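Local coordinates for NS3-like protein (Alongshan virus, PDB 6M40), which probably couples the hydrolysis of ATP and other ribonucleoside triphosphates to RNA unwinding, as the helicase domain of a flavivirus-like NS3 protein, at residues Leu331-Leu340 / Met355-Tyr366. Residues are numbered along the deposited sequence; the frame is centred on the assembly and turned at random.
Sequences LEANMCLRAL and MLRLQPSKDQVY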
loop_
_atom_site.group_PDB
_atom_site.type_symbol
_atom_site.label_atom_id
_atom_site.label_comp_id
_atom_site.label_asym_id
_atom_site.label_seq_id
_atom_site.Cartn_x
_atom_site.Cartn_y
_atom_site.Cartn_z
ATOM N N LEU A 331 9.059 4.389 10.197
ATOM C CA LEU A 331 9.538 4.033 11.525
ATOM C C LEU A 331 9.268 2.563 11.836
ATOM O O LEU A 331 10.182 1.823 12.212
ATOM C CB LEU A 331 8.900 4.938 12.582
ATOM C CG LEU A 331 9.082 4.516 14.045
ATOM C CD1 LEU A 331 10.553 4.527 14.448
ATOM C CD2 LEU A 331 8.269 5.411 14.968
ATOM N N GLU A 332 8.018 2.112 11.679
ATOM C CA GLU A 332 7.701 0.733 12.045
ATOM C C GLU A 332 8.452 -0.258 11.162
ATOM O O GLU A 332 8.862 -1.321 11.637
ATOM C CB GLU A 332 6.190 0.493 11.975
ATOM C CG GLU A 332 5.380 1.587 12.674
ATOM C CD GLU A 332 4.000 1.172 13.158
ATOM O OE1 GLU A 332 3.194 0.673 12.354
ATOM O OE2 GLU A 332 3.718 1.376 14.352
ATOM N N ALA A 333 8.673 0.079 9.892
ATOM C CA ALA A 333 9.431 -0.818 9.026
ATOM C C ALA A 333 10.882 -0.945 9.488
ATOM O O ALA A 333 11.417 -2.058 9.583
ATOM C CB ALA A 333 9.362 -0.341 7.574
ATOM N N ASN A 334 11.533 0.184 9.791
ATOM C CA ASN A 334 12.924 0.147 10.233
ATOM C C ASN A 334 13.037 -0.500 11.608
ATOM O O ASN A 334 13.996 -1.227 11.880
ATOM C CB ASN A 334 13.516 1.560 10.261
ATOM C CG ASN A 334 14.047 2.017 8.898
ATOM O OD1 ASN A 334 14.547 1.219 8.105
ATOM N ND2 ASN A 334 13.944 3.318 8.631
HETATM N N MSE A 335 12.077 -0.249 12.492
HETATM C CA MSE A 335 12.090 -0.880 13.804
HETATM C C MSE A 335 12.136 -2.399 13.653
HETATM O O MSE A 335 12.928 -3.069 14.306
HETATM C CB MSE A 335 10.876 -0.450 14.622
HETATM C CG MSE A 335 11.005 0.935 15.225
HETATM SE SE MSE A 335 9.335 1.460 16.101
HETATM C CE MSE A 335 9.351 0.207 17.640
ATOM N N CYS A 336 11.289 -2.933 12.771
ATOM C CA CYS A 336 11.287 -4.369 12.513
ATOM C C CYS A 336 12.573 -4.815 11.844
ATOM O O CYS A 336 13.110 -5.874 12.172
ATOM C CB CYS A 336 10.112 -4.760 11.616
ATOM S SG CYS A 336 8.496 -4.286 12.209
ATOM N N LEU A 337 13.053 -4.042 10.868
ATOM C CA LEU A 337 14.264 -4.417 10.151
ATOM C C LEU A 337 15.468 -4.437 11.080
ATOM O O LEU A 337 16.382 -5.243 10.889
ATOM C CB LEU A 337 14.500 -3.454 8.987
ATOM C CG LEU A 337 13.512 -3.505 7.813
ATOM C CD1 LEU A 337 13.601 -2.244 6.950
ATOM C CD2 LEU A 337 13.755 -4.731 6.954
ATOM N N ARG A 338 15.483 -3.577 12.104
ATOM C CA ARG A 338 16.642 -3.542 12.987
ATOM C C ARG A 338 16.646 -4.731 13.942
ATOM O O ARG A 338 17.703 -5.316 14.204
ATOM C CB ARG A 338 16.679 -2.224 13.763
ATOM C CG ARG A 338 18.009 -1.994 14.441
ATOM C CD ARG A 338 18.089 -0.637 15.083
ATOM N NE ARG A 338 18.557 0.407 14.177
ATOM C CZ ARG A 338 18.701 1.679 14.536
ATOM N NH1 ARG A 338 18.393 2.057 15.770
ATOM N NH2 ARG A 338 19.127 2.580 13.667
ATOM N N ALA A 339 15.476 -5.079 14.490
ATOM C CA ALA A 339 15.360 -6.271 15.324
ATOM C C ALA A 339 15.802 -7.517 14.575
ATOM O O ALA A 339 16.496 -8.374 15.138
ATOM C CB ALA A 339 13.921 -6.428 15.813
ATOM N N LEU A 340 15.400 -7.645 13.312
ATOM C CA LEU A 340 15.807 -8.768 12.483
ATOM C C LEU A 340 17.179 -8.574 11.854
ATOM O O LEU A 340 17.612 -9.440 11.086
ATOM C CB LEU A 340 14.779 -9.001 11.378
ATOM C CG LEU A 340 13.300 -9.072 11.760
ATOM C CD1 LEU A 340 12.465 -8.705 10.555
ATOM C CD2 LEU A 340 12.904 -10.447 12.266
HETATM N N MSE A 355 13.749 5.547 16.669
HETATM C CA MSE A 355 14.204 4.158 16.699
HETATM C C MSE A 355 15.163 3.888 17.855
HETATM O O MSE A 355 15.547 2.746 18.088
HETATM C CB MSE A 355 14.885 3.789 15.388
HETATM C CG MSE A 355 13.961 3.684 14.198
HETATM SE SE MSE A 355 15.027 3.657 12.577
HETATM C CE MSE A 355 15.891 1.920 12.830
ATOM N N LEU A 356 15.558 4.945 18.564
ATOM C CA LEU A 356 16.386 4.802 19.757
ATOM C C LEU A 356 15.538 4.721 21.019
ATOM O O LEU A 356 15.824 3.914 21.909
ATOM C CB LEU A 356 17.359 5.972 19.870
ATOM C CG LEU A 356 18.307 6.208 18.693
ATOM C CD1 LEU A 356 19.238 7.350 19.028
ATOM C CD2 LEU A 356 19.082 4.969 18.314
ATOM N N ARG A 357 14.498 5.551 21.114
ATOM C CA ARG A 357 13.584 5.444 22.243
ATOM C C ARG A 357 12.800 4.144 22.208
ATOM O O ARG A 357 12.469 3.583 23.261
ATOM C CB ARG A 357 12.619 6.622 22.259
ATOM C CG ARG A 357 13.305 7.950 22.080
ATOM C CD ARG A 357 12.403 9.106 22.451
ATOM N NE ARG A 357 13.175 10.326 22.641
ATOM C CZ ARG A 357 12.702 11.431 23.200
ATOM N NH1 ARG A 357 11.454 11.485 23.627
ATOM N NH2 ARG A 357 13.484 12.486 23.334
ATOM N N LEU A 358 12.507 3.642 21.017
ATOM C CA LEU A 358 11.696 2.447 20.828
ATOM C C LEU A 358 12.553 1.411 20.120
ATOM O O LEU A 358 12.985 1.625 18.982
ATOM C CB LEU A 358 10.441 2.774 20.026
ATOM C CG LEU A 358 9.634 3.969 20.541
ATOM C CD1 LEU A 358 8.708 4.491 19.461
ATOM C CD2 LEU A 358 8.871 3.612 21.792
ATOM N N GLN A 359 12.795 0.290 20.793
ATOM C CA GLN A 359 13.650 -0.767 20.266
ATOM C C GLN A 359 13.013 -2.099 20.621
ATOM O O GLN A 359 13.322 -2.694 21.660
ATOM C CB GLN A 359 15.059 -0.682 20.840
ATOM C CG GLN A 359 15.686 0.681 20.794
ATOM C CD GLN A 359 17.025 0.684 21.498
ATOM O OE1 GLN A 359 17.706 -0.337 21.548
ATOM N NE2 GLN A 359 17.402 1.818 22.059
ATOM N N PRO A 360 12.107 -2.593 19.789
ATOM C CA PRO A 360 11.537 -3.920 20.033
ATOM C C PRO A 360 12.575 -5.004 19.796
ATOM O O PRO A 360 13.630 -4.782 19.194
ATOM C CB PRO A 360 10.385 -4.007 19.029
ATOM C CG PRO A 360 10.793 -3.086 17.920
ATOM C CD PRO A 360 11.583 -1.976 18.558
ATOM N N SER A 361 12.275 -6.183 20.314
ATOM C CA SER A 361 13.132 -7.345 20.170
ATOM C C SER A 361 12.611 -8.216 19.043
ATOM O O SER A 361 11.431 -8.154 18.682
ATOM C CB SER A 361 13.179 -8.121 21.478
ATOM O OG SER A 361 11.887 -8.175 22.055
ATOM N N LYS A 362 13.513 -9.017 18.480
ATOM C CA LYS A 362 13.172 -9.913 17.386
ATOM C C LYS A 362 11.786 -10.530 17.584
ATOM O O LYS A 362 10.976 -10.547 16.653
ATOM C CB LYS A 362 14.247 -10.993 17.252
ATOM C CG LYS A 362 14.132 -11.897 16.032
ATOM C CD LYS A 362 15.311 -12.874 15.938
ATOM C CE LYS A 362 15.163 -13.789 14.724
ATOM N NZ LYS A 362 15.842 -15.108 14.858
ATOM N N ASP A 363 11.470 -10.981 18.799
ATOM C CA ASP A 363 10.212 -11.689 19.005
ATOM C C ASP A 363 9.024 -10.748 19.184
ATOM O O ASP A 363 7.920 -11.073 18.742
ATOM C CB ASP A 363 10.308 -12.644 20.203
ATOM C CG ASP A 363 11.414 -12.290 21.163
ATOM O OD1 ASP A 363 11.537 -11.108 21.518
ATOM O OD2 ASP A 363 12.154 -13.202 21.572
ATOM N N GLN A 364 9.213 -9.589 19.813
ATOM C CA GLN A 364 8.131 -8.617 19.814
ATOM C C GLN A 364 7.688 -8.255 18.403
ATOM O O GLN A 364 6.507 -7.991 18.196
ATOM C CB GLN A 364 8.524 -7.341 20.543
ATOM C CG GLN A 364 8.855 -7.502 22.012
ATOM C CD GLN A 364 9.179 -6.175 22.665
ATOM O OE1 GLN A 364 10.244 -5.608 22.436
ATOM N NE2 GLN A 364 8.256 -5.664 23.468
ATOM N N VAL A 365 8.603 -8.240 17.423
ATOM C CA VAL A 365 8.164 -7.915 16.069
ATOM C C VAL A 365 7.648 -9.160 15.357
ATOM O O VAL A 365 6.777 -9.044 14.499
ATOM C CB VAL A 365 9.267 -7.192 15.260
ATOM C CG1 VAL A 365 10.024 -6.161 16.116
ATOM C CG2 VAL A 365 10.241 -8.159 14.578
ATOM N N TYR A 366 8.107 -10.361 15.735
ATOM C CA TYR A 366 7.483 -11.580 15.252
ATOM C C TYR A 366 6.040 -11.654 15.710
ATOM O O TYR A 366 5.122 -11.845 14.898
ATOM C CB TYR A 366 8.248 -12.799 15.742
ATOM C CG TYR A 366 9.300 -13.318 14.771
ATOM C CD1 TYR A 366 9.510 -12.721 13.526
ATOM C CD2 TYR A 366 10.060 -14.435 15.082
ATOM C CE1 TYR A 366 10.445 -13.209 12.641
ATOM C CE2 TYR A 366 11.004 -14.929 14.190
ATOM C CZ TYR A 366 11.185 -14.314 12.976
ATOM O OH TYR A 366 12.128 -14.822 12.110
#
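M355, a selenomethionine, is a knob in a hole formed by L331, N334, M335 and R338 of helix 328-339. Its CG lies 3.5 Å from L331 CD1, the two side chains running past each other in opposite senses. Its SE packs against N334 CB. A bend at the last torsion (chi3 68°) takes its CE over the centre of one face of the R338 guanidinium. L356 CD2 approaches the edge of the same group, 3.9 Å from R338 NH1.

The other apolar contacts follow the chain from 358 to 366. M335, also a selenomethionine, bends at chi3 (69°). Its side chain crosses P360 at about a right angle, with CE against P360 CD and L358 CB. A339 CB rests on the backbone at the start of helix 362-371, 3.7 Å from K362 N, and on V365 CG1 at 3.9 Å. L340 CD2 comes obliquely to the Y366 ring, 3.7 Å from CE1.

No hydrogen bond joins the two segments. Several polar side chains bond within their own segment or to other parts of the chain. Q359 NE2 gives a nearly straight bond to L356 O. S361 is the N-cap of helix 362-371. Its N donates to Q364 OE1 at 3.0 Å, and its OG bonds to A386 O. R338 NE forms a salt bridge with E344, and N334 OD1 accepts from E345 N. M335 and C336 also touch helix 377-383.

The contact joins three consecutive helices in the helical C-terminal part of the helicase. The axes of segments 331-339 and 362-366 approach to 9.0 Å, with 131° between their N-to-C directions. With no hydrogen bond across it, the contact rests mainly on apolar fit. The R338 charge is probably balanced by E344, while one guanidinium face lies against the M355 methyl.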